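Local structure of phosphoglycolate phosphatase (Lactobacillus plantarum, 2HDO) at residues Y4-F9 and V151-Q156. The protein probably hydrolyses 2-phosphoglycolate to glycolate and phosphate, as a phosphatase of the haloacid dehalogenase (HAD) superfamily. Sequence-based numbering, arbitrary orientation.
Sequences YQALMF and VNVAPQ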
ATOM      1  N   TYR A   4     -10.076  -4.067  17.680  1.00 20.79           N
ATOM      2  CA  TYR A   4      -8.951  -4.793  17.091  1.00 16.69           C
ATOM      3  C   TYR A   4      -7.685  -4.766  17.962  1.00 15.18           C
ATOM      4  O   TYR A   4      -7.437  -3.795  18.687  1.00 15.79           O
ATOM      5  CB  TYR A   4      -8.646  -4.187  15.734  1.00 15.85           C
ATOM      6  CG  TYR A   4      -9.817  -4.276  14.777  1.00 11.90           C
ATOM      7  CD1 TYR A   4     -10.113  -5.477  14.142  1.00 14.90           C
ATOM      8  CD2 TYR A   4     -10.642  -3.181  14.529  1.00 14.79           C
ATOM      9  CE1 TYR A   4     -11.182  -5.575  13.256  1.00 15.78           C
ATOM     10  CE2 TYR A   4     -11.730  -3.287  13.679  1.00 15.33           C
ATOM     11  CZ  TYR A   4     -12.008  -4.480  13.054  1.00 12.72           C
ATOM     12  OH  TYR A   4     -13.055  -4.590  12.165  1.00 15.99           O
ATOM     13  N   GLN A   5      -6.894  -5.845  17.854  1.00 12.52           N
ATOM     14  CA  GLN A   5      -5.576  -5.944  18.473  1.00 13.51           C
ATOM     15  C   GLN A   5      -4.441  -5.468  17.558  1.00 13.28           C
ATOM     16  O   GLN A   5      -3.358  -5.120  18.041  1.00 12.96           O
ATOM     17  CB  GLN A   5      -5.264  -7.359  18.871  1.00 14.06           C
ATOM     18  CG  GLN A   5      -6.105  -7.857  20.005  1.00 17.17           C
ATOM     19  CD  GLN A   5      -5.986  -9.367  20.207  1.00 26.94           C
ATOM     20  OE1 GLN A   5      -4.941  -9.950  19.935  1.00 32.04           O
ATOM     21  NE2 GLN A   5      -7.063  -9.999  20.679  1.00 31.16           N
ATOM     22  N   ALA A   6      -4.685  -5.493  16.248  1.00 14.39           N
ATOM     23  CA  ALA A   6      -3.687  -5.076  15.294  1.00 12.63           C
ATOM     24  C   ALA A   6      -4.304  -4.286  14.166  1.00 12.82           C
ATOM     25  O   ALA A   6      -5.428  -4.580  13.720  1.00 12.29           O
ATOM     26  CB  ALA A   6      -2.924  -6.288  14.721  1.00 14.33           C
ATOM     27  N   LEU A   7      -3.533  -3.311  13.696  1.00 11.25           N
ATOM     28  CA  LEU A   7      -3.828  -2.551  12.494  1.00 10.73           C
ATOM     29  C   LEU A   7      -2.663  -2.682  11.551  1.00 13.22           C
ATOM     30  O   LEU A   7      -1.543  -2.363  11.923  1.00 13.84           O
ATOM     31  CB  LEU A   7      -4.035  -1.082  12.795  1.00 12.11           C
ATOM     32  CG  LEU A   7      -5.134  -0.690  13.740  1.00 15.35           C
ATOM     33  CD1 LEU A   7      -5.186   0.853  13.785  1.00 16.39           C
ATOM     34  CD2 LEU A   7      -6.466  -1.261  13.381  1.00 16.59           C
HETATM   35  N   MSE A   8      -2.934  -3.212  10.358  1.00 12.18           N
HETATM   36  CA  MSE A   8      -1.935  -3.269   9.290  1.00 10.36           C
HETATM   37  C   MSE A   8      -2.296  -2.282   8.233  1.00 11.83           C
HETATM   38  O   MSE A   8      -3.467  -2.128   7.929  1.00 14.30           O
HETATM   39  CB  MSE A   8      -1.887  -4.667   8.681  1.00 13.46           C
HETATM   40  CG  MSE A   8      -1.592  -5.720   9.684  1.00 14.14           C
HETATM   41 SE   MSE A   8       0.285  -5.692  10.258  0.75 24.52          SE
HETATM   42  CE  MSE A   8       0.055  -5.557  12.263  1.00 14.19           C
ATOM     43  N   PHE A   9      -1.301  -1.615   7.674  1.00 12.23           N
ATOM     44  CA  PHE A   9      -1.503  -0.558   6.720  1.00 10.18           C
ATOM     45  C   PHE A   9      -0.756  -0.867   5.419  1.00 13.00           C
ATOM     46  O   PHE A   9       0.373  -1.310   5.442  1.00 12.17           O
ATOM     47  CB  PHE A   9      -0.934   0.787   7.214  1.00 12.75           C
ATOM     48  CG  PHE A   9      -1.607   1.334   8.441  1.00 14.91           C
ATOM     49  CD1 PHE A   9      -1.203   0.891   9.687  1.00 15.69           C
ATOM     50  CD2 PHE A   9      -2.630   2.272   8.358  1.00 17.31           C
ATOM     51  CE1 PHE A   9      -1.814   1.348  10.836  1.00 16.92           C
ATOM     52  CE2 PHE A   9      -3.227   2.758   9.523  1.00 16.29           C
ATOM     53  CZ  PHE A   9      -2.832   2.276  10.752  1.00 13.41           C
ATOM     54  N   VAL A 151       3.345 -10.685  14.719  1.00 16.69           N
ATOM     55  CA  VAL A 151       2.891  -9.925  15.902  1.00 15.00           C
ATOM     56  C   VAL A 151       1.936 -10.737  16.791  1.00 15.94           C
ATOM     57  O   VAL A 151       1.394 -10.196  17.757  1.00 18.62           O
ATOM     58  CB  VAL A 151       2.307  -8.568  15.523  1.00 17.37           C
ATOM     59  CG1 VAL A 151       3.368  -7.743  14.812  1.00 18.13           C
ATOM     60  CG2 VAL A 151       1.061  -8.708  14.669  1.00 17.43           C
ATOM     61  N   ASN A 152       1.818 -12.046  16.529  1.00 15.48           N
ATOM     62  CA  ASN A 152       0.975 -12.933  17.312  0.70 17.29           C
ATOM     63  C   ASN A 152      -0.444 -12.406  17.493  1.00 17.56           C
ATOM     64  O   ASN A 152      -0.942 -12.312  18.615  1.00 19.32           O
ATOM     65  CB  ASN A 152       1.603 -13.184  18.687  0.70 16.45           C
ATOM     66  CG  ASN A 152       2.968 -13.830  18.596  0.70 25.25           C
ATOM     67  OD1 ASN A 152       3.954 -13.261  19.062  0.70 42.49           O
ATOM     68  ND2 ASN A 152       3.038 -15.011  17.990  0.70 24.92           N
ATOM     69  N   VAL A 153      -1.085 -12.056  16.388  1.00 14.07           N
ATOM     70  CA  VAL A 153      -2.467 -11.627  16.398  1.00 13.32           C
ATOM     71  C   VAL A 153      -3.212 -12.438  15.366  1.00 14.68           C
ATOM     72  O   VAL A 153      -2.774 -12.607  14.247  1.00 14.13           O
ATOM     73  CB  VAL A 153      -2.622 -10.098  16.127  1.00 12.59           C
ATOM     74  CG1 VAL A 153      -4.101  -9.740  15.985  1.00 16.66           C
ATOM     75  CG2 VAL A 153      -1.964  -9.336  17.250  1.00 14.11           C
ATOM     76  N   ALA A 154      -4.343 -12.984  15.781  1.00 15.79           N
ATOM     77  CA  ALA A 154      -5.183 -13.784  14.912  1.00 14.25           C
ATOM     78  C   ALA A 154      -5.918 -12.910  13.878  1.00 11.46           C
ATOM     79  O   ALA A 154      -6.264 -11.749  14.166  1.00 12.97           O
ATOM     80  CB  ALA A 154      -6.177 -14.516  15.764  1.00 12.82           C
ATOM     81  N   PRO A 155      -6.217 -13.479  12.698  1.00 11.26           N
ATOM     82  CA  PRO A 155      -6.899 -12.734  11.626  1.00 14.69           C
ATOM     83  C   PRO A 155      -8.175 -12.048  12.094  1.00 14.05           C
ATOM     84  O   PRO A 155      -8.429 -10.932  11.696  1.00 14.87           O
ATOM     85  CB  PRO A 155      -7.189 -13.817  10.573  1.00 16.98           C
ATOM     86  CG  PRO A 155      -6.179 -14.858  10.834  1.00 16.26           C
ATOM     87  CD  PRO A 155      -5.913 -14.860  12.289  1.00 14.55           C
ATOM     88  N   GLN A 156      -8.941 -12.701  12.956  1.00 14.69           N
ATOM     89  CA  GLN A 156     -10.212 -12.122  13.434  1.00 14.28           C
ATOM     90  C   GLN A 156     -10.018 -10.854  14.245  1.00 13.37           C
ATOM     91  O   GLN A 156     -10.970 -10.070  14.407  1.00 16.02           O
ATOM     92  CB  GLN A 156     -11.004 -13.157  14.288  1.00 14.29           C
ATOM     93  CG  GLN A 156     -10.318 -13.723  15.512  1.00 13.46           C
ATOM     94  CD  GLN A 156      -9.574 -14.993  15.218  1.00 14.48           C
ATOM     95  OE1 GLN A 156      -9.190 -15.235  14.072  1.00 19.12           O
ATOM     96  NE2 GLN A 156      -9.368 -15.816  16.227  1.00 22.28           N
TER
HETATM   97  O   HOH W   1      -5.419 -12.455  18.526  1.00 25.64           O
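V153 lies over the start of strand 6-9, its isopropyl group spread across A6 and the root of Q5. From its CB, which is 4.1 Å from A6 CB, the side chain forks into two methyls that share the same two neighbours. CG1, set anti to the backbone N (chi1 173°), touches A6 CB and Q5 CB, each at 3.9 Å. CG2 borders A6 CB too, and the Q5 amide oxygen lies beside both methyls, OE1 being 4.0 Å from CG1 and 4.1 Å from CG2. The side chains of Q5 and V153 pass each other at a slant. With an alanine in place of V153, both methyls would go, which is likely to open a gap beside A6 CB and Q5 CB and to leave the Q5 chain less confined.

Strand 6-9 is the central first strand of the parallel sheet in this Rossmann-like HAD core, and 151-156 is the link from helix 142-150 to the adjacent strand 158-162. That helix ends in a Schellman motif with N152, at positive phi, as its C' residue; V151 and V153, on either side of N152 in sequence, both point their CB atoms toward the strand.

Deeper along the strand, the bent side chain of selenomethionine M8 meets V151 tip to tip, CE to CG2 at 4.1 Å. L144, A147 and L148 of helix 142-150 also pack on M8, while V151 reaches V127 of strand 125-129. At the exposed end, Q5 extends beyond CG, and a water donates to its OE1 at 2.9 Å while accepting from A154 N at 3.0 Å, bridging the glutamine to the backbone just after V153.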